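Local coordinates for protein peptide chain release factor subunit 1 (Aeropyrum pernix, PDB 3AGK) that probably directs the release of the finished polypeptide when a stop codon is reached, as a class 1 release factor of the eRF1 family, at residues 288-302 and 354-368. Sequence-based numbering, arbitrary orientation.
Sequences EFKLHLAKGTGMIVY and WFLKTFGGLAGILRF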
ATOM      1  N   GLU A 288     -15.147   8.996 -18.071  1.00 51.93           N
ATOM      2  CA  GLU A 288     -15.306  10.158 -18.936  1.00 55.70           C
ATOM      3  C   GLU A 288     -14.517   9.969 -20.243  1.00 58.42           C
ATOM      4  O   GLU A 288     -15.031  10.214 -21.331  1.00 60.12           O
ATOM      5  CB  GLU A 288     -14.855  11.433 -18.226  1.00 52.97           C
ATOM      6  CG  GLU A 288     -14.929  12.682 -19.089  1.00 60.16           C
ATOM      7  CD  GLU A 288     -14.514  13.945 -18.344  1.00 68.18           C
ATOM      8  OE1 GLU A 288     -14.068  13.842 -17.182  1.00 73.73           O
ATOM      9  OE2 GLU A 288     -14.626  15.044 -18.927  1.00 71.90           O
ATOM     10  N   PHE A 289     -13.272   9.521 -20.115  1.00 47.80           N
ATOM     11  CA  PHE A 289     -12.426   9.244 -21.263  1.00 45.21           C
ATOM     12  C   PHE A 289     -13.128   8.258 -22.207  1.00 53.73           C
ATOM     13  O   PHE A 289     -13.163   8.467 -23.416  1.00 55.99           O
ATOM     14  CB  PHE A 289     -11.050   8.727 -20.789  1.00 44.32           C
ATOM     15  CG  PHE A 289     -10.165   8.190 -21.895  1.00 50.41           C
ATOM     16  CD1 PHE A 289      -9.615   9.035 -22.844  1.00 50.34           C
ATOM     17  CD2 PHE A 289      -9.869   6.835 -21.966  1.00 54.72           C
ATOM     18  CE1 PHE A 289      -8.801   8.545 -23.856  1.00 51.14           C
ATOM     19  CE2 PHE A 289      -9.052   6.337 -22.965  1.00 51.00           C
ATOM     20  CZ  PHE A 289      -8.509   7.195 -23.914  1.00 56.32           C
ATOM     21  N   LYS A 290     -13.706   7.195 -21.656  1.00 59.91           N
ATOM     22  CA  LYS A 290     -14.301   6.162 -22.497  1.00 59.13           C
ATOM     23  C   LYS A 290     -15.592   6.628 -23.169  1.00 54.19           C
ATOM     24  O   LYS A 290     -15.857   6.281 -24.316  1.00 59.98           O
ATOM     25  CB  LYS A 290     -14.528   4.877 -21.707  1.00 60.65           C
ATOM     26  CG  LYS A 290     -14.331   3.627 -22.545  1.00 77.74           C
ATOM     27  CD  LYS A 290     -15.245   3.629 -23.781  1.00 83.18           C
ATOM     28  CE  LYS A 290     -14.623   2.908 -24.965  1.00 78.18           C
ATOM     29  NZ  LYS A 290     -15.383   3.165 -26.222  1.00 80.85           N
ATOM     30  N   LEU A 291     -16.375   7.425 -22.454  1.00 47.34           N
ATOM     31  CA  LEU A 291     -17.587   8.038 -22.989  1.00 58.73           C
ATOM     32  C   LEU A 291     -17.299   8.909 -24.226  1.00 63.74           C
ATOM     33  O   LEU A 291     -18.031   8.870 -25.217  1.00 58.84           O
ATOM     34  CB  LEU A 291     -18.251   8.881 -21.893  1.00 66.44           C
ATOM     35  CG  LEU A 291     -19.773   9.022 -21.857  1.00 74.71           C
ATOM     36  CD1 LEU A 291     -20.438   7.688 -22.147  1.00 73.66           C
ATOM     37  CD2 LEU A 291     -20.232   9.571 -20.507  1.00 74.44           C
ATOM     38  N   HIS A 292     -16.232   9.695 -24.166  1.00 64.19           N
ATOM     39  CA  HIS A 292     -15.824  10.493 -25.315  1.00 65.56           C
ATOM     40  C   HIS A 292     -15.433   9.584 -26.480  1.00 72.19           C
ATOM     41  O   HIS A 292     -15.783   9.856 -27.631  1.00 70.12           O
ATOM     42  CB  HIS A 292     -14.662  11.433 -24.966  1.00 63.92           C
ATOM     43  CG  HIS A 292     -15.029  12.527 -24.010  1.00 60.86           C
ATOM     44  ND1 HIS A 292     -15.922  13.530 -24.327  1.00 63.34           N
ATOM     45  CD2 HIS A 292     -14.607  12.786 -22.748  1.00 58.97           C
ATOM     46  CE1 HIS A 292     -16.044  14.351 -23.299  1.00 62.10           C
ATOM     47  NE2 HIS A 292     -15.255  13.922 -22.328  1.00 62.10           N
ATOM     48  N   LEU A 293     -14.700   8.512 -26.179  1.00 68.63           N
ATOM     49  CA  LEU A 293     -14.317   7.541 -27.199  1.00 64.90           C
ATOM     50  C   LEU A 293     -15.549   6.951 -27.856  1.00 65.19           C
ATOM     51  O   LEU A 293     -15.678   6.945 -29.081  1.00 63.65           O
ATOM     52  CB  LEU A 293     -13.532   6.391 -26.585  1.00 60.50           C
ATOM     53  CG  LEU A 293     -12.017   6.463 -26.489  1.00 56.26           C
ATOM     54  CD1 LEU A 293     -11.520   5.105 -25.993  1.00 50.34           C
ATOM     55  CD2 LEU A 293     -11.416   6.788 -27.832  1.00 58.72           C
ATOM     56  N   ALA A 294     -16.443   6.443 -27.017  1.00 61.40           N
ATOM     57  CA  ALA A 294     -17.643   5.761 -27.475  1.00 67.39           C
ATOM     58  C   ALA A 294     -18.543   6.670 -28.310  1.00 76.95           C
ATOM     59  O   ALA A 294     -19.231   6.204 -29.216  1.00 84.82           O
ATOM     60  CB  ALA A 294     -18.410   5.187 -26.281  1.00 67.68           C
ATOM     61  N   LYS A 295     -18.531   7.965 -28.014  1.00 73.05           N
ATOM     62  CA  LYS A 295     -19.405   8.893 -28.716  1.00 79.67           C
ATOM     63  C   LYS A 295     -18.686   9.708 -29.786  1.00 82.76           C
ATOM     64  O   LYS A 295     -19.181  10.747 -30.204  1.00 87.03           O
ATOM     65  CB  LYS A 295     -20.123   9.813 -27.722  1.00 81.94           C
ATOM     66  CG  LYS A 295     -21.060   9.063 -26.770  1.00 85.49           C
ATOM     67  CD  LYS A 295     -21.647   9.966 -25.689  1.00 84.11           C
ATOM     68  CE  LYS A 295     -22.762   9.254 -24.929  1.00 84.77           C
ATOM     69  NZ  LYS A 295     -23.406  10.131 -23.911  1.00 83.60           N
ATOM     70  N   GLY A 296     -17.528   9.228 -30.232  1.00 83.44           N
ATOM     71  CA  GLY A 296     -16.755   9.912 -31.257  1.00 82.89           C
ATOM     72  C   GLY A 296     -16.815  11.420 -31.120  1.00 85.63           C
ATOM     73  O   GLY A 296     -17.135  12.142 -32.066  1.00 89.62           O
ATOM     74  N   THR A 297     -16.489  11.897 -29.926  1.00 85.72           N
ATOM     75  CA  THR A 297     -16.688  13.289 -29.560  1.00 80.96           C
ATOM     76  C   THR A 297     -15.494  14.190 -29.916  1.00 81.41           C
ATOM     77  O   THR A 297     -15.641  15.410 -30.008  1.00 78.37           O
ATOM     78  CB  THR A 297     -16.964  13.395 -28.052  1.00 78.29           C
ATOM     79  OG1 THR A 297     -17.680  14.601 -27.775  1.00 91.95           O
ATOM     80  CG2 THR A 297     -15.664  13.405 -27.291  1.00 71.60           C
ATOM     81  N   GLY A 298     -14.319  13.587 -30.102  1.00 78.09           N
ATOM     82  CA  GLY A 298     -13.101  14.322 -30.398  1.00 71.17           C
ATOM     83  C   GLY A 298     -12.544  15.088 -29.209  1.00 75.45           C
ATOM     84  O   GLY A 298     -11.592  15.859 -29.340  1.00 81.91           O
ATOM     85  N   MET A 299     -13.133  14.877 -28.037  1.00 69.27           N
ATOM     86  CA  MET A 299     -12.716  15.599 -26.839  1.00 71.42           C
ATOM     87  C   MET A 299     -11.578  14.884 -26.096  1.00 63.39           C
ATOM     88  O   MET A 299     -11.426  15.020 -24.882  1.00 64.96           O
ATOM     89  CB  MET A 299     -13.914  15.794 -25.910  1.00 78.99           C
ATOM     90  CG  MET A 299     -13.965  17.154 -25.241  1.00 88.25           C
ATOM     91  SD  MET A 299     -14.141  18.506 -26.422  1.00 77.98           S
ATOM     92  CE  MET A 299     -14.119  19.904 -25.309  1.00 89.26           C
ATOM     93  N   ILE A 300     -10.790  14.112 -26.833  1.00 52.43           N
ATOM     94  CA  ILE A 300      -9.658  13.403 -26.257  1.00 55.13           C
ATOM     95  C   ILE A 300      -8.464  13.426 -27.202  1.00 55.79           C
ATOM     96  O   ILE A 300      -8.588  13.741 -28.387  1.00 59.61           O
ATOM     97  CB  ILE A 300      -9.987  11.929 -25.987  1.00 56.93           C
ATOM     98  CG1 ILE A 300     -10.322  11.235 -27.308  1.00 60.59           C
ATOM     99  CG2 ILE A 300     -11.111  11.783 -24.947  1.00 41.42           C
ATOM    100  CD1 ILE A 300     -10.929   9.891 -27.107  1.00 66.42           C
ATOM    101  N   VAL A 301      -7.305  13.078 -26.667  1.00 50.14           N
ATOM    102  CA  VAL A 301      -6.080  13.079 -27.447  1.00 49.11           C
ATOM    103  C   VAL A 301      -5.248  11.892 -26.977  1.00 48.95           C
ATOM    104  O   VAL A 301      -5.306  11.510 -25.810  1.00 44.71           O
ATOM    105  CB  VAL A 301      -5.303  14.386 -27.228  1.00 47.79           C
ATOM    106  CG1 VAL A 301      -5.001  14.577 -25.735  1.00 42.57           C
ATOM    107  CG2 VAL A 301      -4.037  14.417 -28.065  1.00 45.38           C
ATOM    108  N   TYR A 302      -4.507  11.282 -27.894  1.00 54.60           N
ATOM    109  CA  TYR A 302      -3.588  10.209 -27.534  1.00 53.04           C
ATOM    110  C   TYR A 302      -2.508  10.140 -28.592  1.00 50.56           C
ATOM    111  O   TYR A 302      -2.631  10.764 -29.649  1.00 48.43           O
ATOM    112  CB  TYR A 302      -4.311   8.863 -27.381  1.00 49.33           C
ATOM    113  CG  TYR A 302      -5.337   8.567 -28.454  1.00 53.19           C
ATOM    114  CD1 TYR A 302      -4.988   7.876 -29.621  1.00 54.31           C
ATOM    115  CD2 TYR A 302      -6.662   8.970 -28.297  1.00 52.65           C
ATOM    116  CE1 TYR A 302      -5.931   7.613 -30.613  1.00 56.08           C
ATOM    117  CE2 TYR A 302      -7.617   8.707 -29.269  1.00 54.18           C
ATOM    118  CZ  TYR A 302      -7.250   8.024 -30.424  1.00 60.36           C
ATOM    119  OH  TYR A 302      -8.213   7.769 -31.382  1.00 60.48           O
ATOM    120  N   TRP A 354      -6.386  -2.567 -20.312  1.00 52.16           N
ATOM    121  CA  TRP A 354      -6.944  -2.165 -21.582  1.00 50.84           C
ATOM    122  C   TRP A 354      -6.363  -0.809 -22.019  1.00 50.07           C
ATOM    123  O   TRP A 354      -5.927  -0.645 -23.163  1.00 46.34           O
ATOM    124  CB  TRP A 354      -8.463  -2.072 -21.461  1.00 51.37           C
ATOM    125  CG  TRP A 354      -9.063  -1.282 -22.560  1.00 59.87           C
ATOM    126  CD1 TRP A 354      -9.338  -1.717 -23.826  1.00 61.84           C
ATOM    127  CD2 TRP A 354      -9.438   0.095 -22.517  1.00 57.66           C
ATOM    128  NE1 TRP A 354      -9.873  -0.693 -24.570  1.00 60.43           N
ATOM    129  CE2 TRP A 354      -9.946   0.431 -23.789  1.00 61.35           C
ATOM    130  CE3 TRP A 354      -9.401   1.077 -21.526  1.00 52.49           C
ATOM    131  CZ2 TRP A 354     -10.415   1.711 -24.093  1.00 63.40           C
ATOM    132  CZ3 TRP A 354      -9.872   2.332 -21.818  1.00 48.99           C
ATOM    133  CH2 TRP A 354     -10.365   2.648 -23.096  1.00 61.17           C
ATOM    134  N   PHE A 355      -6.372   0.146 -21.086  1.00 45.87           N
ATOM    135  CA  PHE A 355      -5.813   1.477 -21.279  1.00 44.97           C
ATOM    136  C   PHE A 355      -4.355   1.432 -21.728  1.00 50.84           C
ATOM    137  O   PHE A 355      -3.953   2.138 -22.660  1.00 49.74           O
ATOM    138  CB  PHE A 355      -5.933   2.292 -19.985  1.00 48.87           C
ATOM    139  CG  PHE A 355      -5.373   3.700 -20.086  1.00 53.96           C
ATOM    140  CD1 PHE A 355      -5.887   4.607 -21.005  1.00 53.38           C
ATOM    141  CD2 PHE A 355      -4.355   4.124 -19.237  1.00 53.83           C
ATOM    142  CE1 PHE A 355      -5.375   5.902 -21.085  1.00 51.39           C
ATOM    143  CE2 PHE A 355      -3.840   5.412 -19.317  1.00 53.89           C
ATOM    144  CZ  PHE A 355      -4.349   6.300 -20.244  1.00 49.49           C
ATOM    145  N   LEU A 356      -3.566   0.605 -21.052  1.00 45.42           N
ATOM    146  CA  LEU A 356      -2.165   0.419 -21.389  1.00 43.13           C
ATOM    147  C   LEU A 356      -2.001  -0.263 -22.755  1.00 54.60           C
ATOM    148  O   LEU A 356      -1.090   0.059 -23.514  1.00 50.49           O
ATOM    149  CB  LEU A 356      -1.477  -0.435 -20.313  1.00 46.14           C
ATOM    150  CG  LEU A 356       0.009  -0.697 -20.557  1.00 51.81           C
ATOM    151  CD1 LEU A 356       0.754   0.640 -20.557  1.00 55.44           C
ATOM    152  CD2 LEU A 356       0.603  -1.663 -19.532  1.00 56.17           C
ATOM    153  N   LYS A 357      -2.871  -1.218 -23.060  1.00 52.10           N
ATOM    154  CA  LYS A 357      -2.734  -1.967 -24.310  1.00 53.46           C
ATOM    155  C   LYS A 357      -3.163  -1.116 -25.494  1.00 50.75           C
ATOM    156  O   LYS A 357      -2.504  -1.100 -26.523  1.00 52.64           O
ATOM    157  CB  LYS A 357      -3.533  -3.291 -24.297  1.00 54.84           C
ATOM    158  CG  LYS A 357      -3.459  -4.054 -25.628  1.00 53.78           C
ATOM    159  CD  LYS A 357      -4.456  -5.208 -25.759  1.00 49.55           C
ATOM    160  CE  LYS A 357      -4.046  -6.089 -26.942  1.00 52.25           C
ATOM    161  NZ  LYS A 357      -5.030  -7.134 -27.316  1.00 59.41           N
ATOM    162  N   THR A 358      -4.273  -0.408 -25.354  1.00 47.55           N
ATOM    163  CA  THR A 358      -4.815   0.234 -26.531  1.00 48.59           C
ATOM    164  C   THR A 358      -4.325   1.672 -26.744  1.00 54.52           C
ATOM    165  O   THR A 358      -4.372   2.165 -27.862  1.00 57.53           O
ATOM    166  CB  THR A 358      -6.365   0.039 -26.696  1.00 55.59           C
ATOM    167  OG1 THR A 358      -7.079   1.236 -26.398  1.00 60.41           O
ATOM    168  CG2 THR A 358      -6.866  -1.107 -25.845  1.00 47.76           C
ATOM    169  N   PHE A 359      -3.812   2.307 -25.688  1.00 50.99           N
ATOM    170  CA  PHE A 359      -3.335   3.688 -25.767  1.00 53.57           C
ATOM    171  C   PHE A 359      -1.931   3.881 -25.196  1.00 53.80           C
ATOM    172  O   PHE A 359      -1.499   5.012 -24.946  1.00 51.61           O
ATOM    173  CB  PHE A 359      -4.301   4.614 -25.046  1.00 42.99           C
ATOM    174  CG  PHE A 359      -5.653   4.676 -25.680  1.00 46.88           C
ATOM    175  CD1 PHE A 359      -6.732   4.017 -25.110  1.00 46.03           C
ATOM    176  CD2 PHE A 359      -5.846   5.394 -26.852  1.00 44.81           C
ATOM    177  CE1 PHE A 359      -7.990   4.078 -25.685  1.00 42.99           C
ATOM    178  CE2 PHE A 359      -7.096   5.471 -27.439  1.00 45.95           C
ATOM    179  CZ  PHE A 359      -8.174   4.805 -26.855  1.00 54.38           C
ATOM    180  N   GLY A 360      -1.232   2.772 -24.977  1.00 48.02           N
ATOM    181  CA  GLY A 360       0.095   2.824 -24.405  1.00 41.63           C
ATOM    182  C   GLY A 360       0.092   3.472 -23.038  1.00 45.22           C
ATOM    183  O   GLY A 360       1.121   3.947 -22.573  1.00 52.24           O
ATOM    184  N   GLY A 361      -1.063   3.475 -22.382  1.00 40.72           N
ATOM    185  CA  GLY A 361      -1.166   4.043 -21.048  1.00 43.49           C
ATOM    186  C   GLY A 361      -0.907   5.549 -20.993  1.00 50.66           C
ATOM    187  O   GLY A 361      -0.369   6.054 -20.003  1.00 47.87           O
ATOM    188  N   LEU A 362      -1.295   6.261 -22.056  1.00 45.59           N
ATOM    189  CA  LEU A 362      -1.191   7.729 -22.104  1.00 44.86           C
ATOM    190  C   LEU A 362      -2.326   8.330 -22.926  1.00 46.79           C
ATOM    191  O   LEU A 362      -2.417   8.093 -24.130  1.00 48.03           O
ATOM    192  CB  LEU A 362       0.125   8.135 -22.771  1.00 48.73           C
ATOM    193  CG  LEU A 362       0.979   9.345 -22.368  1.00 48.58           C
ATOM    194  CD1 LEU A 362       1.522  10.036 -23.638  1.00 48.03           C
ATOM    195  CD2 LEU A 362       0.286  10.322 -21.471  1.00 39.55           C
ATOM    196  N   ALA A 363      -3.165   9.144 -22.300  1.00 43.82           N
ATOM    197  CA  ALA A 363      -4.216   9.832 -23.037  1.00 48.21           C
ATOM    198  C   ALA A 363      -4.680  11.062 -22.280  1.00 53.15           C
ATOM    199  O   ALA A 363      -4.450  11.170 -21.076  1.00 53.29           O
ATOM    200  CB  ALA A 363      -5.391   8.899 -23.327  1.00 43.43           C
ATOM    201  N   GLY A 364      -5.312  11.996 -22.993  1.00 46.26           N
ATOM    202  CA  GLY A 364      -5.812  13.203 -22.372  1.00 41.67           C
ATOM    203  C   GLY A 364      -7.280  13.423 -22.660  1.00 44.08           C
ATOM    204  O   GLY A 364      -7.777  13.069 -23.726  1.00 53.42           O
ATOM    205  N   ILE A 365      -7.987  13.980 -21.691  1.00 43.55           N
ATOM    206  CA  ILE A 365      -9.295  14.540 -21.970  1.00 47.44           C
ATOM    207  C   ILE A 365      -9.100  16.048 -22.231  1.00 49.79           C
ATOM    208  O   ILE A 365      -8.480  16.751 -21.436  1.00 51.75           O
ATOM    209  CB  ILE A 365     -10.265  14.322 -20.813  1.00 46.14           C
ATOM    210  CG1 ILE A 365     -10.404  12.825 -20.504  1.00 49.08           C
ATOM    211  CG2 ILE A 365     -11.635  14.983 -21.126  1.00 42.05           C
ATOM    212  CD1 ILE A 365     -11.101  12.536 -19.166  1.00 44.29           C
ATOM    213  N   LEU A 366      -9.608  16.523 -23.361  1.00 48.44           N
ATOM    214  CA  LEU A 366      -9.442  17.918 -23.762  1.00 50.40           C
ATOM    215  C   LEU A 366     -10.506  18.841 -23.161  1.00 58.45           C
ATOM    216  O   LEU A 366     -11.624  18.420 -22.881  1.00 62.96           O
ATOM    217  CB  LEU A 366      -9.473  18.027 -25.285  1.00 48.52           C
ATOM    218  CG  LEU A 366      -8.395  17.252 -26.044  1.00 53.00           C
ATOM    219  CD1 LEU A 366      -8.514  17.497 -27.538  1.00 51.15           C
ATOM    220  CD2 LEU A 366      -6.998  17.621 -25.557  1.00 55.57           C
ATOM    221  N   ARG A 367     -10.160  20.101 -22.955  1.00 63.41           N
ATOM    222  CA  ARG A 367     -11.178  21.076 -22.584  1.00 66.62           C
ATOM    223  C   ARG A 367     -11.751  21.713 -23.846  1.00 65.67           C
ATOM    224  O   ARG A 367     -12.834  22.301 -23.827  1.00 66.97           O
ATOM    225  CB  ARG A 367     -10.626  22.125 -21.622  1.00 62.33           C
ATOM    226  CG  ARG A 367      -9.287  22.663 -22.021  1.00 62.04           C
ATOM    227  CD  ARG A 367      -8.876  23.782 -21.107  1.00 68.13           C
ATOM    228  NE  ARG A 367      -8.585  23.353 -19.746  1.00 62.90           N
ATOM    229  CZ  ARG A 367      -7.374  23.399 -19.201  1.00 60.00           C
ATOM    230  NH1 ARG A 367      -6.339  23.856 -19.907  1.00 62.97           N
ATOM    231  NH2 ARG A 367      -7.199  23.010 -17.946  1.00 53.62           N
ATOM    232  N   PHE A 368     -11.005  21.592 -24.938  1.00 62.42           N
ATOM    233  CA  PHE A 368     -11.543  21.826 -26.271  1.00 61.54           C
ATOM    234  C   PHE A 368     -10.714  21.088 -27.302  1.00 61.42           C
ATOM    235  O   PHE A 368     -11.270  20.373 -28.129  1.00 74.35           O
ATOM    236  CB  PHE A 368     -11.673  23.328 -26.618  1.00 68.35           C
ATOM    237  CG  PHE A 368     -10.847  24.241 -25.748  1.00 61.78           C
ATOM    238  CD1 PHE A 368     -11.455  25.118 -24.860  1.00 62.39           C
ATOM    239  CD2 PHE A 368      -9.470  24.222 -25.816  1.00 47.64           C
ATOM    240  CE1 PHE A 368     -10.690  25.953 -24.054  1.00 59.87           C
ATOM    241  CE2 PHE A 368      -8.707  25.050 -25.013  1.00 54.71           C
ATOM    242  CZ  PHE A 368      -9.313  25.915 -24.136  1.00 55.44           C
TER
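Phe359 sits between two rings of segment 288-302. Phe289 comes at it edge-on, CZ lying over one face of the Phe359 ring 3.6 Å from its CE1, with the planes at 75°. Phe359 in turn presents its own edge to Tyr302, its CE2 standing above the middle of the tyrosine ring. Leu293 CD1 closes in on Phe359 CZ at 3.5 Å and also touches the rim of Trp354. With an alanine at Phe359, a gap is likely to open, leaving the Phe289 edge and the Tyr302 face without their shared partner. Phe289 has CG anti to its backbone N (chi1 170°), which sends the ring off the helix toward the sheet, where CE1 meets Ala363 CB at 3.5 Å; Phe355 turns an edge toward the Phe289 face in an offset edge-to-face pair, completing the aromatic cluster. Farther along, Ile365 CD1 lies 3.8 Å from CD of Glu288, whose carboxylate forms a salt bridge with Lys317.

Three backbone bonds set the register: Leu366 N to Met299 O (2.8 Å), and a reciprocal pair between Val301 and Gly364. Val301 CG1 packs close over Gly364 CA, at 3.7 Å, and also meets Leu366 CD2 at 3.6 Å. Within eRF1 domain 3, helix 277-294 crosses the Ala363 and Ile365 face of the mixed sheet beside helix 352-359, while edge strand 300-302 pairs antiparallel with 362-366; helix 304-312 covers Leu362 and Leu366, and strand 316-322 flanks 362-366.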